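Local coordinates for heme-binding protein A / AI-2 binding protein A (Helicobacter pylori SS1, PDB 6OFQ), which probably serves as a periplasmic substrate-binding protein that captures peptides and hands them to an ABC transporter, at residues F35-D40 and V243-I248; I263-G268 and S505-L510; S297-K302 and G456-S461. All blocks are in the same frame, centred on the assembly; numbering follows the deposited sequence.

Interaction 1 (F35-D40 and V243-I248)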
ATOM      1  N   PHE A  35     -13.448 -13.929   2.839  1.00  6.22           N
ATOM      2  CA  PHE A  35     -12.089 -13.608   2.384  1.00  5.98           C
ATOM      3  C   PHE A  35     -11.210 -13.825   3.609  1.00  5.62           C
ATOM      4  O   PHE A  35     -11.582 -13.397   4.703  1.00  7.21           O
ATOM      5  CB  PHE A  35     -12.083 -12.140   1.996  1.00  6.10           C
ATOM      6  CG  PHE A  35     -10.774 -11.542   1.594  1.00  5.61           C
ATOM      7  CD1 PHE A  35      -9.924 -10.969   2.512  1.00  5.89           C
ATOM      8  CD2 PHE A  35     -10.396 -11.436   0.279  1.00  5.90           C
ATOM      9  CE1 PHE A  35      -8.731 -10.378   2.113  1.00  6.14           C
ATOM     10  CE2 PHE A  35      -9.221 -10.830  -0.142  1.00  6.63           C
ATOM     11  CZ  PHE A  35      -8.376 -10.303   0.808  1.00  6.97           C
ATOM     12  N   ALA A  36     -10.047 -14.409   3.411  1.00  5.36           N
ATOM     13  CA  ALA A  36      -9.122 -14.568   4.525  1.00  5.05           C
ATOM     14  C   ALA A  36      -7.751 -14.025   4.143  1.00  4.97           C
ATOM     15  O   ALA A  36      -7.266 -14.101   3.022  1.00  4.68           O
ATOM     16  CB  ALA A  36      -9.009 -16.052   4.908  1.00  6.01           C
ATOM     17  N   ARG A  37      -7.073 -13.549   5.187  1.00  4.86           N
ATOM     18  CA  ARG A  37      -5.799 -12.887   5.084  1.00  4.84           C
ATOM     19  C   ARG A  37      -5.030 -13.039   6.370  1.00  4.64           C
ATOM     20  O   ARG A  37      -5.533 -13.516   7.389  1.00  4.40           O
ATOM     21  CB  ARG A  37      -5.998 -11.444   4.650  1.00  4.75           C
ATOM     22  CG  ARG A  37      -7.005 -10.634   5.448  1.00  4.40           C
ATOM     23  CD  ARG A  37      -6.523 -10.220   6.826  1.00  4.61           C
ATOM     24  NE  ARG A  37      -7.432  -9.329   7.559  1.00  4.72           N
ATOM     25  CZ  ARG A  37      -7.657  -8.039   7.329  1.00  4.55           C
ATOM     26  NH1 ARG A  37      -7.023  -7.489   6.327  1.00  4.15           N
ATOM     27  NH2 ARG A  37      -8.549  -7.369   7.995  1.00  5.14           N
ATOM     28  N   GLY A  38      -3.760 -12.710   6.360  1.00  4.81           N
ATOM     29  CA  GLY A  38      -2.826 -13.019   7.422  1.00  5.31           C
ATOM     30  C   GLY A  38      -2.761 -12.125   8.612  1.00  6.10           C
ATOM     31  O   GLY A  38      -2.406 -12.582   9.696  1.00  7.11           O
ATOM     32  N   ALA A  39      -3.091 -10.842   8.497  1.00  6.26           N
ATOM     33  CA  ALA A  39      -3.007  -9.845   9.584  1.00  6.55           C
ATOM     34  C   ALA A  39      -4.159  -8.875   9.435  1.00  6.72           C
ATOM     35  O   ALA A  39      -4.513  -8.437   8.338  1.00  5.34           O
ATOM     36  CB  ALA A  39      -1.687  -9.135   9.526  1.00  7.41           C
ATOM     37  N   ASP A  40      -4.693  -8.521  10.585  1.00  6.19           N
ATOM     38  CA  ASP A  40      -5.827  -7.591  10.642  1.00  6.02           C
ATOM     39  C   ASP A  40      -5.420  -6.175  10.217  1.00  6.05           C
ATOM     40  O   ASP A  40      -4.279  -5.813  10.238  1.00  5.90           O
ATOM     41  CB  ASP A  40      -6.359  -7.571  12.071  1.00  6.39           C
ATOM     42  CG  ASP A  40      -7.751  -6.995  12.224  1.00  7.37           C
ATOM     43  OD1 ASP A  40      -8.477  -6.800  11.225  1.00  7.49           O
ATOM     44  OD2 ASP A  40      -8.075  -6.729  13.419  1.00  8.73           O
ATOM     45  N   VAL A 243     -19.591  -9.440   3.033  1.00  5.67           N
ATOM     46  CA  VAL A 243     -18.243  -9.921   3.000  1.00  6.47           C
ATOM     47  C   VAL A 243     -17.743 -10.071   4.437  1.00  5.71           C
ATOM     48  O   VAL A 243     -17.814  -9.133   5.222  1.00  6.82           O
ATOM     49  CB  VAL A 243     -17.286  -8.992   2.217  1.00  6.81           C
ATOM     50  CG1 VAL A 243     -15.871  -9.569   2.210  1.00  6.94           C
ATOM     51  CG2 VAL A 243     -17.810  -8.727   0.812  1.00  7.32           C
ATOM     52  N   VAL A 244     -17.237 -11.254   4.743  1.00  5.72           N
ATOM     53  CA  VAL A 244     -16.568 -11.522   6.008  1.00  6.19           C
ATOM     54  C   VAL A 244     -15.077 -11.530   5.687  1.00  6.25           C
ATOM     55  O   VAL A 244     -14.603 -12.379   4.934  1.00  7.30           O
ATOM     56  CB  VAL A 244     -17.055 -12.816   6.657  1.00  6.59           C
ATOM     57  CG1 VAL A 244     -16.439 -12.965   8.021  1.00  6.97           C
ATOM     58  CG2 VAL A 244     -18.549 -12.874   6.794  1.00  7.57           C
ATOM     59  N   VAL A 245     -14.343 -10.628   6.327  1.00  5.91           N
ATOM     60  CA  VAL A 245     -12.903 -10.528   6.152  1.00  5.73           C
ATOM     61  C   VAL A 245     -12.286 -11.139   7.407  1.00  4.99           C
ATOM     62  O   VAL A 245     -12.309 -10.499   8.469  1.00  5.45           O
ATOM     63  CB  VAL A 245     -12.447  -9.065   5.954  1.00  5.63           C
ATOM     64  CG1 VAL A 245     -10.922  -8.978   5.813  1.00  5.67           C
ATOM     65  CG2 VAL A 245     -13.129  -8.465   4.743  1.00  6.15           C
ATOM     66  N   ARG A 246     -11.771 -12.366   7.255  1.00  5.44           N
ATOM     67  CA  ARG A 246     -11.191 -13.088   8.367  1.00  6.39           C
ATOM     68  C   ARG A 246      -9.685 -12.927   8.411  1.00  6.05           C
ATOM     69  O   ARG A 246      -8.973 -12.892   7.402  1.00  5.75           O
ATOM     70  CB  ARG A 246     -11.509 -14.575   8.230  1.00  8.34           C
ATOM     71  CG  ARG A 246     -12.996 -14.883   8.425  1.00  8.59           C
ATOM     72  CD  ARG A 246     -13.379 -16.351   8.640  1.00 11.32           C
ATOM     73  NE  ARG A 246     -12.628 -16.881   9.766  1.00 12.29           N
ATOM     74  CZ  ARG A 246     -12.403 -18.179   9.993  1.00 14.75           C
ATOM     75  NH1 ARG A 246     -12.939 -19.079   9.211  1.00 13.37           N
ATOM     76  NH2 ARG A 246     -11.616 -18.544  11.021  1.00 14.87           N
ATOM     77  N   THR A 247      -9.183 -12.877   9.639  1.00  5.43           N
ATOM     78  CA  THR A 247      -7.759 -12.981   9.929  1.00  6.21           C
ATOM     79  C   THR A 247      -7.393 -14.372  10.394  1.00  6.65           C
ATOM     80  O   THR A 247      -7.879 -14.786  11.432  1.00  7.34           O
ATOM     81  CB  THR A 247      -7.304 -11.927  10.940  1.00  6.54           C
ATOM     82  OG1 THR A 247      -7.579 -10.583  10.458  1.00  5.97           O
ATOM     83  CG2 THR A 247      -5.807 -12.012  11.212  1.00  6.52           C
ATOM     84  N   ILE A 248      -6.604 -15.092   9.606  1.00  6.15           N
ATOM     85  CA  ILE A 248      -6.120 -16.461   9.925  1.00  6.42           C
ATOM     86  C   ILE A 248      -4.631 -16.357   9.699  1.00  6.20           C
ATOM     87  O   ILE A 248      -4.125 -16.385   8.582  1.00  5.41           O
ATOM     88  CB  ILE A 248      -6.711 -17.493   8.940  1.00  6.92           C
ATOM     89  CG1 ILE A 248      -8.223 -17.491   9.070  1.00  7.97           C
ATOM     90  CG2 ILE A 248      -6.141 -18.894   9.213  1.00  7.35           C
ATOM     91  CD1 ILE A 248      -8.957 -18.431   8.157  1.00  8.42           C
TER
HETATM   92  O   HOH W   1     -10.027  -9.449   9.719  1.00  6.03           O
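Phe35 and Arg37 each bond to both neighbours of the residue they face, Val245 and Thr247, the classic pattern of parallel strands, here inclined by 22°. Phe35 N donates to Val244 O (2.9 Å) and Phe35 O receives Arg246 N (2.8 Å). Arg37 N reaches Arg246 O by a more bent bond, and Arg37 O takes the N-H of Ile248. On the face carrying Phe35, CD1 of its ring lies 4.0 Å from Val245 CG1, the two side chains side by side.

With CG between the backbone N and carbonyl carbon (chi1 51°), the bend at chi2 (74°) puts Arg37 CD 3.8 Å from Thr247 OG1. Its guanidinium is sandwiched, Val245 CG1 toward the rim of one face and Asp40 CA toward the rim of the other. NH2 forms a salt bridge with Asp40 OD1 (3.3 Å) and donates to a water that Thr247 OG1 holds at 2.8 Å, while NH1 salt-bridges Glu53. Asp40 OD2 accepts from Asp222 N and Trp219 NE1. On the sheet face of Ala36, its CB packs on Ile248 CD1. Strand 32-37, from the chain start, is thus parallel to strand 242-247, some 200 residues on, in the mixed sheet of a type II periplasmic binding protein.

Interaction 2 (I263-G268 and S505-L510)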
ATOM      1  N   ILE A 263     -13.283 -20.893   4.094  1.00  7.67           N
ATOM      2  CA  ILE A 263     -13.095 -19.550   3.493  1.00  7.66           C
ATOM      3  C   ILE A 263     -13.084 -19.775   1.983  1.00  6.80           C
ATOM      4  O   ILE A 263     -12.979 -20.893   1.474  1.00  6.86           O
ATOM      5  CB  ILE A 263     -11.813 -18.834   3.983  1.00  8.29           C
ATOM      6  CG1 ILE A 263     -10.544 -19.567   3.561  1.00  9.46           C
ATOM      7  CG2 ILE A 263     -11.891 -18.712   5.495  1.00  8.53           C
ATOM      8  CD1 ILE A 263      -9.809 -18.920   2.448  1.00 12.35           C
ATOM      9  N   MET A 264     -13.196 -18.707   1.187  1.00  5.99           N
ATOM     10  CA  MET A 264     -13.497 -18.780  -0.238  1.00  6.37           C
ATOM     11  C   MET A 264     -12.452 -18.125  -1.142  1.00  6.41           C
ATOM     12  O   MET A 264     -12.430 -18.386  -2.342  1.00  6.04           O
ATOM     13  CB  MET A 264     -14.864 -18.197  -0.538  1.00  6.72           C
ATOM     14  CG  MET A 264     -15.991 -18.877   0.238  1.00  6.71           C
ATOM     15  SD  MET A 264     -17.475 -17.879   0.393  1.00  7.93           S
ATOM     16  CE  MET A 264     -18.042 -17.811  -1.268  1.00  7.72           C
ATOM     17  N   LEU A 265     -11.661 -17.226  -0.582  1.00  5.27           N
ATOM     18  CA  LEU A 265     -10.695 -16.429  -1.358  1.00  5.88           C
ATOM     19  C   LEU A 265      -9.671 -16.014  -0.308  1.00  6.10           C
ATOM     20  O   LEU A 265     -10.038 -15.585   0.783  1.00  5.52           O
ATOM     21  CB  LEU A 265     -11.399 -15.228  -1.996  1.00  7.68           C
ATOM     22  CG  LEU A 265     -10.648 -13.982  -2.474  1.00 10.72           C
ATOM     23  CD1 LEU A 265      -9.906 -14.409  -3.676  1.00 10.91           C
ATOM     24  CD2 LEU A 265     -11.631 -12.913  -2.908  1.00 11.29           C
ATOM     25  N   MET A 266      -8.392 -16.098  -0.642  1.00  5.50           N
ATOM     26  CA  MET A 266      -7.344 -15.751   0.323  1.00  5.48           C
ATOM     27  C   MET A 266      -6.135 -15.086  -0.309  1.00  4.84           C
ATOM     28  O   MET A 266      -5.748 -15.385  -1.438  1.00  5.68           O
ATOM     29  CB  MET A 266      -6.874 -16.931   1.169  1.00  7.31           C
ATOM     30  CG  MET A 266      -6.495 -18.093   0.311  1.00  7.83           C
ATOM     31  SD  MET A 266      -5.615 -19.444   1.137  1.00  9.46           S
ATOM     32  CE  MET A 266      -3.946 -18.829   1.400  1.00 10.82           C
ATOM     33  N   THR A 267      -5.502 -14.211   0.466  1.00  5.34           N
ATOM     34  CA  THR A 267      -4.212 -13.661   0.074  1.00  5.50           C
ATOM     35  C   THR A 267      -3.140 -14.369   0.889  1.00  5.89           C
ATOM     36  O   THR A 267      -3.399 -14.999   1.943  1.00  5.88           O
ATOM     37  CB  THR A 267      -4.185 -12.122   0.283  1.00  5.50           C
ATOM     38  OG1 THR A 267      -4.474 -11.835   1.661  1.00  4.70           O
ATOM     39  CG2 THR A 267      -5.191 -11.484  -0.717  1.00  5.70           C
ATOM     40  N   GLY A 268      -1.926 -14.216   0.368  1.00  6.26           N
ATOM     41  CA  GLY A 268      -0.748 -14.625   1.144  1.00  6.91           C
ATOM     42  C   GLY A 268      -0.495 -16.121   1.241  1.00  7.38           C
ATOM     43  O   GLY A 268      -0.095 -16.578   2.324  1.00  7.27           O
ATOM     44  N   SER A 505       1.587 -11.809  -8.069  1.00  5.92           N
ATOM     45  CA  SER A 505       0.349 -11.818  -7.279  0.73  6.32           C
ATOM     46  C   SER A 505      -0.226 -13.229  -7.442  1.00  6.20           C
ATOM     47  O   SER A 505      -0.560 -13.606  -8.571  1.00  6.23           O
ATOM     48  CB  SER A 505      -0.713 -10.825  -7.765  0.73  6.78           C
ATOM     49  OG  SER A 505      -1.804 -10.921  -6.878  0.73  8.32           O
ATOM     50  N   VAL A 506      -0.462 -13.927  -6.335  1.00  5.62           N
ATOM     51  CA  VAL A 506      -0.873 -15.326  -6.337  1.00  5.65           C
ATOM     52  C   VAL A 506      -2.056 -15.500  -5.390  1.00  5.58           C
ATOM     53  O   VAL A 506      -1.872 -15.294  -4.175  1.00  6.38           O
ATOM     54  CB  VAL A 506       0.253 -16.300  -5.976  1.00  6.30           C
ATOM     55  CG1 VAL A 506      -0.244 -17.754  -6.049  1.00  6.87           C
ATOM     56  CG2 VAL A 506       1.430 -16.088  -6.902  1.00  6.06           C
ATOM     57  N   VAL A 507      -3.263 -15.704  -5.936  1.00  5.27           N
ATOM     58  CA  VAL A 507      -4.498 -15.626  -5.130  1.00  5.31           C
ATOM     59  C   VAL A 507      -5.347 -16.861  -5.343  1.00  5.37           C
ATOM     60  O   VAL A 507      -6.064 -16.988  -6.322  1.00  5.12           O
ATOM     61  CB  VAL A 507      -5.307 -14.344  -5.434  1.00  5.37           C
ATOM     62  CG1 VAL A 507      -6.638 -14.427  -4.656  1.00  5.05           C
ATOM     63  CG2 VAL A 507      -4.568 -13.103  -5.032  1.00  6.47           C
ATOM     64  N   PRO A 508      -5.264 -17.813  -4.382  1.00  6.17           N
ATOM     65  CA  PRO A 508      -6.162 -18.975  -4.474  1.00  6.36           C
ATOM     66  C   PRO A 508      -7.601 -18.695  -4.063  1.00  5.56           C
ATOM     67  O   PRO A 508      -7.853 -17.876  -3.162  1.00  6.55           O
ATOM     68  CB  PRO A 508      -5.560 -19.915  -3.412  1.00  6.61           C
ATOM     69  CG  PRO A 508      -4.193 -19.395  -3.094  1.00  6.73           C
ATOM     70  CD  PRO A 508      -4.313 -17.900  -3.269  1.00  6.07           C
ATOM     71  N   HIS A 509      -8.547 -19.257  -4.804  1.00  5.62           N
ATOM     72  CA  HIS A 509      -9.939 -19.098  -4.457  1.00  6.43           C
ATOM     73  C   HIS A 509     -10.750 -20.249  -4.969  1.00  6.13           C
ATOM     74  O   HIS A 509     -10.304 -21.041  -5.785  1.00  6.39           O
ATOM     75  CB  HIS A 509     -10.490 -17.762  -4.969  1.00  6.11           C
ATOM     76  CG  HIS A 509     -10.375 -17.596  -6.439  1.00  5.57           C
ATOM     77  ND1 HIS A 509     -11.326 -18.015  -7.345  1.00  6.13           N
ATOM     78  CD2 HIS A 509      -9.368 -17.092  -7.185  1.00  5.75           C
ATOM     79  CE1 HIS A 509     -10.950 -17.712  -8.571  1.00  6.52           C
ATOM     80  NE2 HIS A 509      -9.749 -17.179  -8.498  1.00  5.91           N
ATOM     81  N   LEU A 510     -11.949 -20.386  -4.410  1.00  6.28           N
ATOM     82  CA  LEU A 510     -12.880 -21.337  -5.009  1.00  7.05           C
ATOM     83  C   LEU A 510     -13.288 -20.973  -6.438  1.00  7.61           C
ATOM     84  O   LEU A 510     -13.383 -19.776  -6.760  1.00  7.58           O
ATOM     85  CB  LEU A 510     -14.120 -21.533  -4.103  1.00  7.77           C
ATOM     86  CG  LEU A 510     -13.861 -21.908  -2.681  1.00  7.91           C
ATOM     87  CD1 LEU A 510     -15.137 -21.922  -1.874  1.00  8.61           C
ATOM     88  CD2 LEU A 510     -13.200 -23.263  -2.535  1.00  7.92           C
TER
HETATM   89  O   HOH W   2      -1.868 -13.256  -2.323  1.00  7.29           O
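Leu265 CD1 presses against Val507 CG1 at 3.4 Å, tighter than usual van der Waals contact, and the same methyl lies 3.6 Å from His509 CB. Chi1 of Leu265 (160°) sets CG anti to the backbone N, and chi2 (71°) places CD1 against both partners. At the other end of the contact, Leu510 CD1 meets Met264 CG at 3.8 Å, their side chains crossing at about a right angle. Two backbone bonds flank the close approach of Leu265 and His509: Leu510 N to Met264 O (2.9 Å), with the donor tilted 30° from the carbonyl plane, and Met266 N to Pro508 O (3.1 Å).

They make Leu265 and His509 a single bridge of the non-hydrogen-bonded kind, between backbones running in opposite directions. It ties strand 265-266, outermost in one mixed sheet, to strand 497-510, which belongs to another, so two sheets of the type II binding-protein fold meet here. Pro508 CD lies 3.4 Å from Met266 O, a buried oxygen with no partner in the model.

Further out, His509 ND1 donates to Leu510 O (2.8 Å), which lies close to the ring plane although ND1 stands above the carbonyl plane, and NE2 bonds to Asp286 OD1, holding both ring nitrogens. A water accepts from Gly268 N and donates to Val506 O at 2.8 Å. Leu258 of helix 251-259 touches Pro508, and Tyr516 packs on both Leu265 and Val507.

Interaction 3 (S297-K302 and G456-S461)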
ATOM      1  N   SER A 297      15.179  -3.279   3.898  1.00  5.59           N
ATOM      2  CA  SER A 297      15.568  -1.936   4.340  1.00  6.28           C
ATOM      3  C   SER A 297      16.892  -2.043   5.107  1.00  6.12           C
ATOM      4  O   SER A 297      17.039  -3.009   5.872  1.00  6.54           O
ATOM      5  CB  SER A 297      14.558  -1.308   5.333  1.00  8.14           C
ATOM      6  OG  SER A 297      13.298  -1.061   4.717  1.00 11.12           O
ATOM      7  N   LEU A 298      17.803  -1.108   4.849  1.00  5.95           N
ATOM      8  CA  LEU A 298      19.045  -0.947   5.613  1.00  5.55           C
ATOM      9  C   LEU A 298      18.979   0.469   6.147  1.00  6.05           C
ATOM     10  O   LEU A 298      18.801   1.432   5.405  1.00  5.86           O
ATOM     11  CB  LEU A 298      20.253  -1.063   4.695  1.00  5.46           C
ATOM     12  CG  LEU A 298      20.416  -2.378   3.930  1.00  6.38           C
ATOM     13  CD1 LEU A 298      21.559  -2.375   2.958  1.00  6.69           C
ATOM     14  CD2 LEU A 298      20.512  -3.568   4.896  1.00  6.67           C
ATOM     15  N   ASN A 299      19.143   0.616   7.462  1.00  6.39           N
ATOM     16  CA  ASN A 299      18.911   1.912   8.092  1.00  6.61           C
ATOM     17  C   ASN A 299      20.165   2.735   7.937  1.00  7.70           C
ATOM     18  O   ASN A 299      21.132   2.578   8.708  1.00  6.86           O
ATOM     19  CB  ASN A 299      18.488   1.791   9.546  1.00  7.02           C
ATOM     20  CG  ASN A 299      18.094   3.142  10.145  1.00  8.20           C
ATOM     21  OD1 ASN A 299      18.626   4.192   9.714  1.00  8.96           O
ATOM     22  ND2 ASN A 299      17.227   3.086  11.153  1.00  8.78           N
ATOM     23  N   THR A 300      20.190   3.533   6.889  1.00  7.12           N
ATOM     24  CA  THR A 300      21.384   4.270   6.473  1.00  7.40           C
ATOM     25  C   THR A 300      21.829   5.357   7.482  1.00  8.46           C
ATOM     26  O   THR A 300      22.906   5.942   7.244  1.00 10.37           O
ATOM     27  CB  THR A 300      21.321   4.875   5.059  1.00  7.79           C
ATOM     28  OG1 THR A 300      20.349   5.940   5.036  1.00  7.34           O
ATOM     29  CG2 THR A 300      21.007   3.821   4.017  1.00  8.47           C
ATOM     30  N   GLN A 301      21.047   5.603   8.515  1.00 10.32           N
ATOM     31  CA  GLN A 301      21.516   6.556   9.531  1.00 11.66           C
ATOM     32  C   GLN A 301      22.246   5.886  10.652  1.00 11.18           C
ATOM     33  O   GLN A 301      22.649   6.607  11.568  1.00 12.98           O
ATOM     34  CB  GLN A 301      20.352   7.408  10.038  1.00 14.30           C
ATOM     35  CG  GLN A 301      19.619   8.084   8.891  1.00 17.07           C
ATOM     36  CD  GLN A 301      20.495   9.017   8.055  1.00 20.06           C
ATOM     37  OE1 GLN A 301      21.286   9.818   8.603  1.00 22.32           O
ATOM     38  NE2 GLN A 301      20.361   8.947   6.723  1.00 20.18           N
ATOM     39  N   LYS A 302      22.289   4.558  10.660  1.00  9.59           N
ATOM     40  CA  LYS A 302      22.884   3.833  11.778  1.00  9.33           C
ATOM     41  C   LYS A 302      24.264   3.327  11.414  1.00  9.26           C
ATOM     42  O   LYS A 302      24.668   3.278  10.263  1.00  8.88           O
ATOM     43  CB  LYS A 302      21.991   2.680  12.224  1.00  8.86           C
ATOM     44  CG  LYS A 302      20.764   3.197  12.945  1.00  9.59           C
ATOM     45  CD  LYS A 302      19.900   2.076  13.488  1.00  9.20           C
ATOM     46  CE  LYS A 302      18.801   2.654  14.345  1.00  9.89           C
ATOM     47  NZ  LYS A 302      17.850   1.634  14.809  1.00  9.42           N
ATOM     48  N   GLY A 456      12.063   3.575   4.976  1.00  5.92           N
ATOM     49  CA  GLY A 456      12.598   2.701   6.020  1.00  7.12           C
ATOM     50  C   GLY A 456      14.101   2.589   5.981  1.00  6.37           C
ATOM     51  O   GLY A 456      14.687   2.155   6.964  1.00  8.59           O
ATOM     52  N   SER A 457      14.749   3.002   4.907  1.00  5.41           N
ATOM     53  CA  SER A 457      16.211   3.064   4.826  1.00  5.67           C
ATOM     54  C   SER A 457      16.783   4.409   5.277  1.00  5.63           C
ATOM     55  O   SER A 457      17.974   4.634   5.309  1.00  6.04           O
ATOM     56  CB  SER A 457      16.698   2.766   3.390  1.00  5.60           C
ATOM     57  OG  SER A 457      16.488   1.408   3.079  1.00  5.91           O
ATOM     58  N   PHE A 458      15.878   5.351   5.537  1.00  6.03           N
ATOM     59  CA  PHE A 458      16.223   6.756   5.778  1.00  7.06           C
ATOM     60  C   PHE A 458      17.174   7.279   4.708  1.00  6.97           C
ATOM     61  O   PHE A 458      18.199   7.920   4.964  1.00  7.57           O
ATOM     62  CB  PHE A 458      16.815   6.944   7.200  1.00  8.26           C
ATOM     63  CG  PHE A 458      15.797   6.776   8.313  1.00 11.98           C
ATOM     64  CD1 PHE A 458      15.406   5.549   8.750  1.00 14.07           C
ATOM     65  CD2 PHE A 458      15.092   7.872   8.783  1.00 17.31           C
ATOM     66  CE1 PHE A 458      14.430   5.382   9.723  1.00 14.39           C
ATOM     67  CE2 PHE A 458      14.209   7.720   9.833  1.00 21.73           C
ATOM     68  CZ  PHE A 458      13.841   6.477  10.286  1.00 15.37           C
ATOM     69  N   TYR A 459      16.852   6.933   3.460  1.00  5.40           N
ATOM     70  CA  TYR A 459      17.711   7.333   2.366  1.00  5.32           C
ATOM     71  C   TYR A 459      17.569   8.821   2.081  1.00  6.04           C
ATOM     72  O   TYR A 459      16.464   9.259   1.765  1.00  5.31           O
ATOM     73  CB  TYR A 459      17.360   6.522   1.123  1.00  5.38           C
ATOM     74  CG  TYR A 459      18.164   6.770  -0.114  1.00  4.71           C
ATOM     75  CD1 TYR A 459      19.544   6.827  -0.120  1.00  4.63           C
ATOM     76  CD2 TYR A 459      17.523   6.987  -1.333  1.00  4.41           C
ATOM     77  CE1 TYR A 459      20.273   7.116  -1.268  1.00  4.76           C
ATOM     78  CE2 TYR A 459      18.249   7.229  -2.472  1.00  4.96           C
ATOM     79  CZ  TYR A 459      19.626   7.254  -2.492  1.00  4.52           C
ATOM     80  OH  TYR A 459      20.243   7.485  -3.686  1.00  5.66           O
ATOM     81  N   LYS A 460      18.670   9.539   2.177  1.00  6.97           N
ATOM     82  CA  LYS A 460      18.667  10.991   1.971  1.00  6.96           C
ATOM     83  C   LYS A 460      19.725  11.364   0.939  1.00  8.02           C
ATOM     84  O   LYS A 460      20.904  11.457   1.243  1.00 11.85           O
ATOM     85  CB  LYS A 460      18.988  11.669   3.304  1.00  7.75           C
ATOM     86  CG  LYS A 460      17.931  11.438   4.354  1.00  9.31           C
ATOM     87  CD  LYS A 460      18.225  12.105   5.694  1.00 11.02           C
ATOM     88  CE  LYS A 460      18.426  13.592   5.500  1.00 16.46           C
ATOM     89  NZ  LYS A 460      18.540  14.052   6.912  1.00 21.38           N
ATOM     90  N   SER A 461      19.287  11.527  -0.303  1.00  7.23           N
ATOM     91  CA  SER A 461      20.163  11.925  -1.377  1.00  7.34           C
ATOM     92  C   SER A 461      19.497  13.119  -2.048  1.00  7.23           C
ATOM     93  O   SER A 461      18.395  13.014  -2.614  1.00  6.04           O
ATOM     94  CB  SER A 461      20.352  10.829  -2.420  1.00  7.46           C
ATOM     95  OG  SER A 461      20.890  11.351  -3.636  1.00  7.20           O
TER
HETATM   96  O   HOH W   3      13.401   0.669   2.902  1.00 14.69           O
HETATM   97  O   HOH W   4      21.003   8.097   3.291  1.00  9.82           O
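Ser457 O is gripped twice by one residue: Thr300 OG1 donates to it at 2.7 Å, and Thr300 N at 2.9 Å, the latter from above the carbonyl plane. Thr300 OG1 lies between its own backbone N and carbonyl carbon (chi1 68°), which puts hydroxyl and N-H within reach of the same acceptor. The residue belongs to a type I beta turn, Asn299 to Lys302, that leaves the end of strand 292-298. An Asx turn is built into it, Asn299 OD1 accepting from Gln301 N. The loop leading to helix 462-473 is thereby fastened to the point where a strand of the mixed sheet ends.

Ser457 also meets the strand through its hydroxyl, which accepts a weak bond from Leu298 N (3.3 Å) and has a stronger partner in Pro496 O. A water spans Ser297 OG and Ser457 OG, donating to the latter. Phe458, its backbone at positive phi (49°), sends its side chain across to the turn. There the ring plane lies only 9° from the amide plane of Asn299, with CD1 3.6 Å from OD1, while ND2 of that amide bonds to His421 O. Gln301 crosses Phe458 at about a right angle, its CG 3.5 Å from Phe458 CB, and the chain then bends at chi2. A second water donates to Thr300 OG1 and accepts from Lys460 N. Gln301 NE2 reaches from the turn to Phe458 O, at 3.0 Å and in the carbonyl plane.

How the interactions relate
Interactions 1 and 2 meet at strand 32-37, their centres 11 Å apart. Strand 32-37 pairs with 242-247 along one border and with 265-266 along the other, and probable hydrogen bonds from Ala36 N to Leu265 O (2.9 Å) and from Thr267 N to Ala36 O (3.1 Å) make the second join. Interaction 3 lies across the centre of the chain, its centre about 32 Å from that of interaction 1 and about 34 Å from that of interaction 2. It is nevertheless nested in the loop that interaction 2 closes, and strands 292-298 and 497-510 are neighbours in one sheet. Strand 497-510 therefore connects these two distant contacts.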